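Local atomic coordinates of acyl-coenzyme A oxidase 1 (PDB entry 5Y9D), a protein that oxidises 2,3-saturated acyl-CoAs to (2E)-enoyl-CoAs with its FAD cofactor, passing the electrons to oxygen to give hydrogen peroxide in peroxisomal fatty acid beta-oxidation. Residues T23-D28 with N664-Y669; S67-P72 with G648-F653. All blocks are in the same frame, centred on the assembly; numbering follows the deposited sequence.

Both contacts join an N-terminal part of the chain to its C-terminal part. Interaction 1 brings the loop before helix 28-38 onto the first turn of helix 665-676. Interaction 2 brings the end of helix 55-70 onto the loop before helix 651-654 and the start of that helix. Along the chain, 67-72 and 648-653 both fall between 23-28 and 664-669. Helices 651-654 and 665-676 follow each other in the chain. The contacts lie about 24 Å apart between centres, on the same side of the chain's centre. They touch where Lys668 NZ comes within 3.8 Å of Asp651 OD2, a long and weak approach. Together they tie the oxidase's N-terminal region to its C-terminal helical region. Interaction 1 also lies beside the second subunit.

Interaction 1: T23-D28 with N664-Y669; sequences TNTFTD and NVYEKY
Phe26 and Tyr666 mark the closest backbone approach, with CA atoms 6.1 Å apart. Residues 25-27 have helical backbone angles, and Asp28 N bonds back to Asn24 O. Asn24 OD1 accepts from Thr27 N at 3.0 Å, which makes an Asx motif. The C=O...N angle of 169° puts this donor almost straight ahead of the amide oxygen. Asn24 N in turn bonds to Thr27 OG1.

The Phe26 ring carries most of the contact. Its CG lies anti to the backbone N (chi1 -167°), which carries the ring to the first turn of helix 665-676. There Phe26 CD1 meets Tyr666 CB at 3.7 Å, and Phe26 CZ reaches Glu667 CA at 3.5 Å. The Phe26 and Tyr666 side chains lie alongside each other and point opposite ways. Thr25 O lies 3.4 Å from Tyr666 CD2, while Phe26 O faces the edge of the tyrosine ring.

Tyr666 OH bonds to Arg337, an FAD-pocket residue, and the Tyr666 side chain is about 7 Å from a bound FAD. In the second subunit, Glu181 bonds to Thr25 OG1 and Ile200 packs on Phe26. Within the chain, Pro29 and Pro30 of helix 28-38 touch Tyr666 and Asn664, packing that helix beside helix 665-676.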
# COMPACT_ATOMS: atom_id res chain seq x y z
N THR A 23 0.96 7.73 37.59
CA THR A 23 0.38 7.62 36.25
C THR A 23 -0.13 6.25 35.87
O THR A 23 0.33 5.25 36.37
CB THR A 23 1.33 8.11 35.13
OG1 THR A 23 2.25 7.08 34.77
CG2 THR A 23 2.08 9.33 35.56
N ASN A 24 -1.10 6.24 34.98
CA ASN A 24 -1.64 5.04 34.37
C ASN A 24 -1.47 5.10 32.85
O ASN A 24 -0.85 6.00 32.33
CB ASN A 24 -3.09 4.80 34.75
CG ASN A 24 -3.99 5.97 34.42
OD1 ASN A 24 -3.76 6.69 33.47
ND2 ASN A 24 -5.02 6.15 35.20
N THR A 25 -2.02 4.12 32.16
CA THR A 25 -1.82 4.02 30.74
C THR A 25 -2.31 5.29 30.09
O THR A 25 -1.73 5.76 29.16
CB THR A 25 -2.61 2.84 30.14
OG1 THR A 25 -2.40 1.68 30.93
CG2 THR A 25 -2.14 2.54 28.76
N PHE A 26 -3.41 5.82 30.60
CA PHE A 26 -4.06 6.96 29.99
C PHE A 26 -3.28 8.26 30.18
O PHE A 26 -3.17 9.04 29.24
CB PHE A 26 -5.46 7.12 30.58
CG PHE A 26 -6.33 8.07 29.82
CD1 PHE A 26 -6.74 7.77 28.52
CD2 PHE A 26 -6.73 9.28 30.39
CE1 PHE A 26 -7.54 8.64 27.81
CE2 PHE A 26 -7.53 10.16 29.69
CZ PHE A 26 -7.94 9.84 28.40
N THR A 27 -2.69 8.46 31.36
CA THR A 27 -2.06 9.72 31.71
C THR A 27 -0.55 9.72 31.51
O THR A 27 0.11 10.74 31.63
CB THR A 27 -2.36 10.07 33.20
OG1 THR A 27 -1.87 9.02 34.06
CG2 THR A 27 -3.90 10.26 33.40
N ASP A 28 0.02 8.57 31.21
CA ASP A 28 1.46 8.45 31.03
C ASP A 28 2.03 9.14 29.78
O ASP A 28 3.11 9.69 29.85
CB ASP A 28 1.85 6.97 31.01
CG ASP A 28 3.30 6.77 31.37
OD1 ASP A 28 3.72 7.20 32.46
OD2 ASP A 28 4.01 6.19 30.53
N ASN A 664 -0.31 13.64 24.23
CA ASN A 664 -1.47 13.19 25.01
C ASN A 664 -2.36 12.39 24.09
O ASN A 664 -3.49 12.73 23.78
CB ASN A 664 -2.21 14.37 25.64
CG ASN A 664 -3.05 13.96 26.84
OD1 ASN A 664 -3.27 12.78 27.12
ND2 ASN A 664 -3.54 14.96 27.56
N VAL A 665 -1.79 11.28 23.65
CA VAL A 665 -2.28 10.53 22.51
C VAL A 665 -3.68 9.99 22.75
O VAL A 665 -4.55 10.08 21.90
CB VAL A 665 -1.33 9.35 22.24
CG1 VAL A 665 -1.94 8.41 21.21
CG2 VAL A 665 -0.01 9.87 21.77
N TYR A 666 -3.90 9.45 23.93
CA TYR A 666 -5.09 8.69 24.24
C TYR A 666 -6.26 9.60 24.55
O TYR A 666 -7.36 9.35 24.11
CB TYR A 666 -4.79 7.76 25.42
CG TYR A 666 -3.78 6.67 25.13
CD1 TYR A 666 -3.95 5.83 24.05
CD2 TYR A 666 -2.68 6.45 25.97
CE1 TYR A 666 -3.05 4.80 23.79
CE2 TYR A 666 -1.77 5.43 25.72
CZ TYR A 666 -1.96 4.59 24.62
OH TYR A 666 -1.08 3.53 24.32
N GLU A 667 -6.00 10.68 25.26
CA GLU A 667 -7.03 11.66 25.52
C GLU A 667 -7.53 12.23 24.20
O GLU A 667 -8.74 12.22 23.92
CB GLU A 667 -6.55 12.76 26.47
CG GLU A 667 -7.67 13.73 26.86
CD GLU A 667 -7.59 14.17 28.31
OE1 GLU A 667 -6.45 14.51 28.76
OE2 GLU A 667 -8.66 14.15 29.00
N LYS A 668 -6.59 12.69 23.36
CA LYS A 668 -6.96 13.34 22.09
C LYS A 668 -7.61 12.39 21.13
O LYS A 668 -8.56 12.77 20.46
CB LYS A 668 -5.76 14.03 21.45
CG LYS A 668 -5.34 15.25 22.26
CD LYS A 668 -4.18 15.96 21.63
CE LYS A 668 -3.77 17.16 22.48
NZ LYS A 668 -3.01 18.12 21.64
N TYR A 669 -7.15 11.15 21.09
CA TYR A 669 -7.73 10.11 20.23
C TYR A 669 -9.14 9.79 20.64
O TYR A 669 -10.05 9.69 19.84
CB TYR A 669 -6.84 8.87 20.29
CG TYR A 669 -7.22 7.67 19.45
CD1 TYR A 669 -7.92 7.77 18.28
CD2 TYR A 669 -6.77 6.42 19.82
CE1 TYR A 669 -8.22 6.65 17.52
CE2 TYR A 669 -7.06 5.29 19.07
CZ TYR A 669 -7.78 5.40 17.92
OH TYR A 669 -8.05 4.26 17.20

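Interaction 2: S67-P72 with G648-F653; sequences SIERDP and GLSDFF
Glu69, on the last turn of helix 55-70, has the most surface buried here, followed by Phe652. Glu69 CA stands over one face of the Phe652 ring, 3.9 Å from its centroid and 6° off the normal, a CH-pi contact. Phe652 CG is anti to its backbone N (chi1 177°), which carries the ring out to Glu69. The two side chains run antiparallel, side by side, with Glu69 CG 3.7 Å from Phe652 CB.

Past CG the Glu69 chain runs out straight (chi2 165°) and brings its carboxylate to Ser650, the N-cap of helix 651-654. Ser650 OG donates to Glu69 OE2 at 2.6 Å, from well above the carboxylate plane. The same OG accepts a weak capping bond from Phe652 N. Glu69 OE2 also meets the edge of the Phe653 ring, 3.7 Å from Phe653 CE2. Phe652 CD1 lies over the centre of one face of that ring. Ile68 adds apolar packing, with Ile68 CB 3.9 Å from Phe653 CZ.

A water donates to Glu69 OE2 and Gly648 O and accepts from Ser650 N. Two donors thus meet Glu69 OE2, which is consistent with a charged carboxylate. Glu69 accepts from the N-cap serine while its CA sits on an aromatic ring, and polar and apolar contacts share one residue.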
# COMPACT_ATOMS: atom_id res chain seq x y z
N SER A 67 -1.15 30.63 7.15
CA SER A 67 -2.29 30.96 6.31
C SER A 67 -3.13 29.74 6.13
O SER A 67 -4.33 29.80 6.33
CB SER A 67 -1.89 31.50 4.96
OG SER A 67 -1.23 32.72 5.18
N ILE A 68 -2.51 28.63 5.78
CA ILE A 68 -3.28 27.39 5.59
C ILE A 68 -3.99 26.93 6.86
O ILE A 68 -5.14 26.57 6.79
CB ILE A 68 -2.45 26.28 4.96
CG1 ILE A 68 -1.92 26.71 3.58
CG2 ILE A 68 -3.30 25.04 4.73
CD1 ILE A 68 -0.64 26.01 3.18
N GLU A 69 -3.31 26.99 8.01
CA GLU A 69 -3.86 26.60 9.33
C GLU A 69 -5.09 27.35 9.79
O GLU A 69 -5.95 26.83 10.49
CB GLU A 69 -2.84 26.92 10.43
CG GLU A 69 -1.79 25.88 10.69
CD GLU A 69 -0.61 26.40 11.51
OE1 GLU A 69 -0.73 27.49 12.12
OE2 GLU A 69 0.45 25.71 11.52
N ARG A 70 -5.13 28.62 9.48
CA ARG A 70 -6.06 29.50 10.14
C ARG A 70 -7.33 29.74 9.33
O ARG A 70 -8.38 30.04 9.89
CB ARG A 70 -5.38 30.83 10.44
CG ARG A 70 -4.27 30.75 11.48
CD ARG A 70 -3.47 32.05 11.51
NE ARG A 70 -2.56 32.13 12.65
CZ ARG A 70 -1.86 33.22 12.98
NH1 ARG A 70 -1.99 34.36 12.27
NH2 ARG A 70 -1.04 33.19 14.04
N ASP A 71 -7.21 29.63 8.01
CA ASP A 71 -8.30 29.85 7.08
C ASP A 71 -9.38 28.80 7.29
O ASP A 71 -9.17 27.63 6.98
CB ASP A 71 -7.79 29.80 5.64
CG ASP A 71 -8.79 30.37 4.62
OD1 ASP A 71 -10.01 30.41 4.94
OD2 ASP A 71 -8.34 30.79 3.51
N PRO A 72 -10.55 29.21 7.81
CA PRO A 72 -11.58 28.24 8.14
C PRO A 72 -12.19 27.50 6.96
O PRO A 72 -12.71 26.41 7.17
CB PRO A 72 -12.64 29.09 8.87
CG PRO A 72 -12.39 30.49 8.47
CD PRO A 72 -10.92 30.58 8.24
N GLY A 648 8.84 20.89 11.71
CA GLY A 648 8.22 22.17 11.92
C GLY A 648 6.72 22.14 11.79
O GLY A 648 6.12 23.18 11.66
N LEU A 649 6.12 20.95 11.84
CA LEU A 649 4.66 20.77 11.70
C LEU A 649 3.80 21.07 12.93
O LEU A 649 3.98 20.46 13.98
CB LEU A 649 4.36 19.35 11.27
CG LEU A 649 5.01 19.01 9.94
CD1 LEU A 649 4.59 17.64 9.48
CD2 LEU A 649 4.64 20.08 8.92
N SER A 650 2.85 21.99 12.79
CA SER A 650 1.86 22.22 13.83
C SER A 650 0.89 21.04 13.85
O SER A 650 0.98 20.17 12.99
CB SER A 650 1.11 23.50 13.55
OG SER A 650 0.14 23.31 12.52
N ASP A 651 -0.02 21.01 14.80
CA ASP A 651 -0.97 19.89 14.92
C ASP A 651 -1.98 19.88 13.77
O ASP A 651 -2.53 18.82 13.42
CB ASP A 651 -1.68 19.87 16.27
CG ASP A 651 -0.78 19.32 17.40
OD1 ASP A 651 0.28 18.71 17.15
OD2 ASP A 651 -1.14 19.50 18.57
N PHE A 652 -2.19 21.03 13.16
CA PHE A 652 -3.05 21.08 12.03
C PHE A 652 -2.50 20.17 10.89
O PHE A 652 -3.25 19.42 10.27
CB PHE A 652 -3.18 22.54 11.55
CG PHE A 652 -4.02 22.71 10.31
CD1 PHE A 652 -3.47 22.46 9.06
CD2 PHE A 652 -5.35 23.10 10.40
CE1 PHE A 652 -4.24 22.61 7.92
CE2 PHE A 652 -6.11 23.25 9.26
CZ PHE A 652 -5.56 23.02 8.02
N PHE A 653 -1.20 20.30 10.59
CA PHE A 653 -0.60 19.49 9.51
C PHE A 653 -0.35 18.05 9.93
O PHE A 653 -0.26 17.17 9.08
CB PHE A 653 0.66 20.12 8.93
CG PHE A 653 0.41 21.43 8.26
CD1 PHE A 653 0.06 21.49 6.93
CD2 PHE A 653 0.51 22.62 8.97
CE1 PHE A 653 -0.19 22.69 6.30
CE2 PHE A 653 0.26 23.83 8.35
CZ PHE A 653 -0.10 23.87 7.02
O HOH W 1 3.19 24.18 10.90